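Long-range contacts in putative solute-binding component of ABC transporter (Clostridium phytofermentans, PDB 4YS6), which probably binds carbohydrates for uptake by an ABC transporter and holds a molecule of beta-D-glucose in its cleft: residues Ile169-Pro174 / Lys210-Gly215; Ser134-Phe139 / Val329-Cys334. All coordinates share one frame; numbering follows the deposited sequence.

Contact 1: residues Ile169-Pro174 / Lys210-Gly215; sequences IFTGDP and KVATAG
Gly215 N bonds Asp173 OD1 at 2.8 Å in an almost straight bond, 176° at the hydrogen, on the anti side and somewhat out of the carboxylate plane. Asp173 OD2 is held by Gly175 N. The side chain of Asp173 reaches Gly215 because its CG lies opposite the backbone N (chi1 -177°). Together the two bonds fix the rotation of the carboxylate.

A second short bond runs from Thr213 OG1 to Thr171 O, at 2.8 Å and nearly in line with the carbonyl. The same hydroxyl oxygen lies at the edge of the Phe170 ring. Thr171 N bonds Val211 O at 2.9 Å. Thr213 N bonds Gly172 O at 3.0 Å, but from well above the carbonyl plane.

Val211 carries the apolar packing. It meets Ile169 CB through CG1 (3.9 Å), while its CG2 touches Thr171 CG2 at 3.8 Å. Thr171 CG2 also lies over the backbone of Ala212, and Pro174 CG rests on Ala212 CB.

The loop after strand 165-170 of the four-stranded parallel sheet is thus held against the loop after helix 208-211. Asp173 also touches Trp216, which lines the glucose pocket. Helix 177-195 packs against Ile169, Thr171 and Val211. Helix 218-232 covers Phe170 and Thr213, with Arg224 in a cation-pi contact on Phe170, and strand 241-244 pairs with strand 165-170.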
loop_
_atom_site.group_PDB
_atom_site.type_symbol
_atom_site.label_atom_id
_atom_site.label_comp_id
_atom_site.label_asym_id
_atom_site.label_seq_id
_atom_site.Cartn_x
_atom_site.Cartn_y
_atom_site.Cartn_z
ATOM N N ILE A 169 -10.796 -12.801 -0.345
ATOM C CA ILE A 169 -10.330 -11.446 -0.081
ATOM C C ILE A 169 -9.079 -11.475 0.782
ATOM O O ILE A 169 -9.050 -12.188 1.779
ATOM C CB ILE A 169 -11.402 -10.633 0.654
ATOM C CG1 ILE A 169 -12.711 -10.558 -0.136
ATOM C CG2 ILE A 169 -10.905 -9.226 0.945
ATOM C CD1 ILE A 169 -13.901 -10.219 0.751
ATOM N N PHE A 170 -8.073 -10.712 0.368
ATOM C CA PHE A 170 -6.806 -10.571 1.107
ATOM C C PHE A 170 -6.473 -9.104 1.212
ATOM O O PHE A 170 -6.267 -8.465 0.176
ATOM C CB PHE A 170 -5.665 -11.285 0.407
ATOM C CG PHE A 170 -5.750 -12.780 0.471
ATOM C CD1 PHE A 170 -6.724 -13.459 -0.247
ATOM C CD2 PHE A 170 -4.850 -13.508 1.241
ATOM C CE1 PHE A 170 -6.813 -14.840 -0.161
ATOM C CE2 PHE A 170 -4.932 -14.883 1.308
ATOM C CZ PHE A 170 -5.926 -15.542 0.614
ATOM N N THR A 171 -6.459 -8.550 2.422
ATOM C CA THR A 171 -5.999 -7.172 2.573
ATOM C C THR A 171 -4.714 -7.112 3.427
ATOM O O THR A 171 -4.032 -8.125 3.658
ATOM C CB THR A 171 -7.122 -6.245 3.133
ATOM O OG1 THR A 171 -6.768 -4.861 2.923
ATOM C CG2 THR A 171 -7.383 -6.493 4.600
ATOM N N GLY A 172 -4.338 -5.904 3.821
ATOM C CA GLY A 172 -3.037 -5.683 4.398
ATOM C C GLY A 172 -3.008 -5.809 5.901
ATOM O O GLY A 172 -3.901 -6.389 6.527
ATOM N N ASP A 173 -1.953 -5.255 6.491
ATOM C CA ASP A 173 -1.729 -5.405 7.920
ATOM C C ASP A 173 -2.712 -4.535 8.682
ATOM O O ASP A 173 -2.953 -3.388 8.296
ATOM C CB ASP A 173 -0.305 -5.024 8.274
ATOM C CG ASP A 173 0.004 -5.242 9.740
ATOM O OD1 ASP A 173 0.358 -6.387 10.113
ATOM O OD2 ASP A 173 -0.156 -4.281 10.528
ATOM N N PRO A 174 -3.269 -5.061 9.781
ATOM C CA PRO A 174 -4.259 -4.259 10.503
ATOM C C PRO A 174 -3.681 -3.016 11.203
ATOM O O PRO A 174 -4.430 -2.160 11.638
ATOM C CB PRO A 174 -4.828 -5.236 11.543
ATOM C CG PRO A 174 -4.271 -6.570 11.243
ATOM C CD PRO A 174 -3.110 -6.425 10.326
ATOM N N LYS A 210 -10.789 -10.555 9.513
ATOM C CA LYS A 210 -10.617 -11.931 9.048
ATOM C C LYS A 210 -9.772 -12.027 7.763
ATOM O O LYS A 210 -9.206 -13.076 7.469
ATOM C CB LYS A 210 -11.972 -12.578 8.790
ATOM C CG LYS A 210 -12.854 -12.784 10.027
ATOM C CD LYS A 210 -14.061 -13.662 9.663
ATOM C CE LYS A 210 -15.006 -13.938 10.841
ATOM N NZ LYS A 210 -15.731 -12.723 11.324
ATOM N N VAL A 211 -9.712 -10.954 6.984
ATOM C CA VAL A 211 -9.009 -11.001 5.697
ATOM C C VAL A 211 -7.681 -10.255 5.682
ATOM O O VAL A 211 -6.954 -10.284 4.675
ATOM C CB VAL A 211 -9.900 -10.449 4.569
ATOM C CG1 VAL A 211 -11.144 -11.306 4.457
ATOM C CG2 VAL A 211 -10.291 -9.003 4.806
ATOM N N ALA A 212 -7.362 -9.591 6.794
ATOM C CA ALA A 212 -6.119 -8.849 6.927
ATOM C C ALA A 212 -4.927 -9.793 6.924
ATOM O O ALA A 212 -5.009 -10.895 7.428
ATOM C CB ALA A 212 -6.122 -8.033 8.209
ATOM N N THR A 213 -3.827 -9.350 6.334
ATOM C CA THR A 213 -2.625 -10.180 6.215
ATOM C C THR A 213 -1.512 -9.539 7.027
ATOM O O THR A 213 -0.995 -8.488 6.668
ATOM C CB THR A 213 -2.161 -10.339 4.740
ATOM O OG1 THR A 213 -3.250 -10.777 3.911
ATOM C CG2 THR A 213 -1.004 -11.374 4.628
ATOM N N ALA A 214 -1.122 -10.194 8.113
ATOM C CA ALA A 214 -0.058 -9.676 8.968
ATOM C C ALA A 214 1.234 -9.327 8.214
ATOM O O ALA A 214 1.755 -10.128 7.423
ATOM C CB ALA A 214 0.238 -10.693 10.064
ATOM N N GLY A 215 1.734 -8.109 8.444
ATOM C CA GLY A 215 2.943 -7.632 7.810
ATOM C C GLY A 215 2.903 -7.492 6.308
ATOM O O GLY A 215 3.954 -7.345 5.686
#

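Contact 2: residues Ser134-Phe139 / Val329-Cys334; sequences SYYATF and VPSYLC
Two neighbouring parallel strands, 135-139 and 331-334, meet here in the seven-stranded sheet of one lobe of this periplasmic-binding-protein fold. Four backbone bonds join them. Tyr136 N goes to Pro330 O and Tyr332 N to Tyr136 O, then Thr138 N to Tyr332 O (3.0 Å) and Cys334 N to Thr138 O (2.8 Å).

On one face of the sheet, Ser331 OG sits at the edge of the Tyr136 ring, 3.3 Å from CD2. It lies beside its own backbone N (chi1 -53°), turned back to its own segment, where it donates to Val329 O at 2.9 Å. Val329 CG1 packs on Tyr136 CB at 3.8 Å. Further along, the side chains of Thr138 and Leu333 lie side by side and point the same way, CG2 to CD1 3.9 Å. On the other face, Cys334 CB touches Phe139 CD2 at 3.6 Å. Cys334 SG stands at a distance above the face of the Phe139 ring, 4.9 Å from the centroid, a sulfur-aromatic contact.

The backbone bonds set the spacing of the strands and the side chains add mostly apolar packing. Tyr136 OH and Thr138 OG1 both bond to Asp124 O, and Asp124 lines the glucose pocket. These hydroxyls may help to position the backbone of a sugar-binding residue.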
loop_
_atom_site.group_PDB
_atom_site.type_symbol
_atom_site.label_atom_id
_atom_site.label_comp_id
_atom_site.label_asym_id
_atom_site.label_seq_id
_atom_site.Cartn_x
_atom_site.Cartn_y
_atom_site.Cartn_z
ATOM N N SER A 134 2.414 16.738 11.268
ATOM C CA SER A 134 2.240 18.028 10.615
ATOM C C SER A 134 1.456 17.889 9.310
ATOM O O SER A 134 0.495 18.633 9.044
ATOM C CB SER A 134 3.608 18.668 10.318
ATOM O OG SER A 134 4.436 18.723 11.489
ATOM N N TYR A 135 1.922 16.949 8.495
ATOM C CA TYR A 135 1.421 16.707 7.144
ATOM C C TYR A 135 1.444 15.239 6.809
ATOM O O TYR A 135 2.139 14.445 7.448
ATOM C CB TYR A 135 2.241 17.468 6.083
ATOM C CG TYR A 135 2.181 18.967 6.256
ATOM C CD1 TYR A 135 1.101 19.712 5.781
ATOM C CD2 TYR A 135 3.192 19.633 6.918
ATOM C CE1 TYR A 135 1.039 21.072 5.999
ATOM C CE2 TYR A 135 3.137 20.996 7.119
ATOM C CZ TYR A 135 2.071 21.699 6.664
ATOM O OH TYR A 135 2.043 23.048 6.876
ATOM N N TYR A 136 0.668 14.894 5.784
ATOM C CA TYR A 136 0.532 13.523 5.287
ATOM C C TYR A 136 0.637 13.581 3.765
ATOM O O TYR A 136 -0.066 14.363 3.119
ATOM C CB TYR A 136 -0.804 12.941 5.727
ATOM C CG TYR A 136 -1.134 11.536 5.282
ATOM C CD1 TYR A 136 -0.178 10.544 5.247
ATOM C CD2 TYR A 136 -2.440 11.206 4.925
ATOM C CE1 TYR A 136 -0.513 9.240 4.878
ATOM C CE2 TYR A 136 -2.785 9.937 4.554
ATOM C CZ TYR A 136 -1.845 8.957 4.527
ATOM O OH TYR A 136 -2.242 7.685 4.153
ATOM N N ALA A 137 1.509 12.746 3.206
ATOM C CA ALA A 137 1.652 12.609 1.762
ATOM C C ALA A 137 1.389 11.180 1.388
ATOM O O ALA A 137 2.028 10.280 1.921
ATOM C CB ALA A 137 3.016 12.984 1.328
ATOM N N THR A 138 0.491 10.954 0.444
ATOM C CA THR A 138 0.136 9.580 0.093
ATOM C C THR A 138 -0.501 9.561 -1.306
ATOM O O THR A 138 -0.574 10.596 -1.973
ATOM C CB THR A 138 -0.802 8.999 1.161
ATOM O OG1 THR A 138 -1.003 7.600 0.936
ATOM C CG2 THR A 138 -2.136 9.731 1.144
ATOM N N PHE A 139 -0.891 8.382 -1.768
ATOM C CA PHE A 139 -1.760 8.264 -2.930
ATOM C C PHE A 139 -3.194 8.217 -2.431
ATOM O O PHE A 139 -3.455 8.069 -1.233
ATOM C CB PHE A 139 -1.382 7.025 -3.772
ATOM C CG PHE A 139 -0.066 7.180 -4.453
ATOM C CD1 PHE A 139 1.109 6.939 -3.763
ATOM C CD2 PHE A 139 0.008 7.615 -5.760
ATOM C CE1 PHE A 139 2.341 7.135 -4.365
ATOM C CE2 PHE A 139 1.255 7.798 -6.359
ATOM C CZ PHE A 139 2.401 7.577 -5.650
ATOM N N VAL A 329 -5.587 15.676 9.314
ATOM C CA VAL A 329 -4.199 15.979 8.985
ATOM C C VAL A 329 -4.163 16.537 7.560
ATOM O O VAL A 329 -4.716 15.935 6.652
ATOM C CB VAL A 329 -3.294 14.732 9.115
ATOM C CG1 VAL A 329 -1.879 15.071 8.712
ATOM C CG2 VAL A 329 -3.346 14.200 10.536
ATOM N N PRO A 330 -3.566 17.723 7.375
ATOM C CA PRO A 330 -3.517 18.260 6.006
ATOM C C PRO A 330 -2.708 17.342 5.129
ATOM O O PRO A 330 -1.594 16.960 5.520
ATOM C CB PRO A 330 -2.840 19.612 6.161
ATOM C CG PRO A 330 -2.937 19.946 7.616
ATOM C CD PRO A 330 -3.023 18.661 8.371
ATOM N N SER A 331 -3.292 16.962 3.995
ATOM C CA SER A 331 -2.720 15.910 3.150
ATOM C C SER A 331 -2.558 16.287 1.705
ATOM O O SER A 331 -3.283 17.130 1.174
ATOM C CB SER A 331 -3.578 14.654 3.211
ATOM O OG SER A 331 -3.812 14.232 4.550
ATOM N N TYR A 332 -1.600 15.639 1.059
ATOM C CA TYR A 332 -1.501 15.682 -0.396
ATOM C C TYR A 332 -1.696 14.277 -0.901
ATOM O O TYR A 332 -0.941 13.381 -0.529
ATOM C CB TYR A 332 -0.177 16.241 -0.890
ATOM C CG TYR A 332 -0.241 16.548 -2.356
ATOM C CD1 TYR A 332 -0.077 15.549 -3.300
ATOM C CD2 TYR A 332 -0.535 17.819 -2.791
ATOM C CE1 TYR A 332 -0.179 15.823 -4.661
ATOM C CE2 TYR A 332 -0.641 18.105 -4.150
ATOM C CZ TYR A 332 -0.460 17.096 -5.068
ATOM O OH TYR A 332 -0.561 17.378 -6.409
ATOM N N LEU A 333 -2.718 14.107 -1.732
ATOM C CA LEU A 333 -3.057 12.815 -2.326
ATOM C C LEU A 333 -2.666 12.797 -3.801
ATOM O O LEU A 333 -3.226 13.562 -4.600
ATOM C CB LEU A 333 -4.547 12.546 -2.197
ATOM C CG LEU A 333 -5.101 11.970 -0.891
ATOM C CD1 LEU A 333 -4.560 12.646 0.334
ATOM C CD2 LEU A 333 -6.636 12.008 -0.895
ATOM N N CYS A 334 -1.687 11.967 -4.139
ATOM C CA CYS A 334 -1.307 11.751 -5.533
ATOM C C CYS A 334 -2.257 10.745 -6.196
ATOM O O CYS A 334 -2.896 9.922 -5.535
ATOM C CB CYS A 334 0.126 11.245 -5.641
ATOM S SG CYS A 334 1.440 12.263 -4.844
#

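Contacts 1 and 2 lie on opposite sides of the chain's centre, about 23 Å apart between centres, and do not touch. They share no strand: contact 1 starts from the four-stranded sheet, contact 2 lies within the seven-stranded one. Both are partly buried. Contact 2 has no fully exposed residue, whereas Pro174 and Ala214 of contact 1 are exposed. Regular main-chain pairing dominates contact 2, with side chains packed on both faces of the sheet. Contact 1 joins mostly loop residues, with the ends of a strand and a helix, and side-chain oxygens carry two of its four cross-segment hydrogen bonds. Both come near the glucose, through Gly172 in contact 1 and the Thr138 side chain in contact 2.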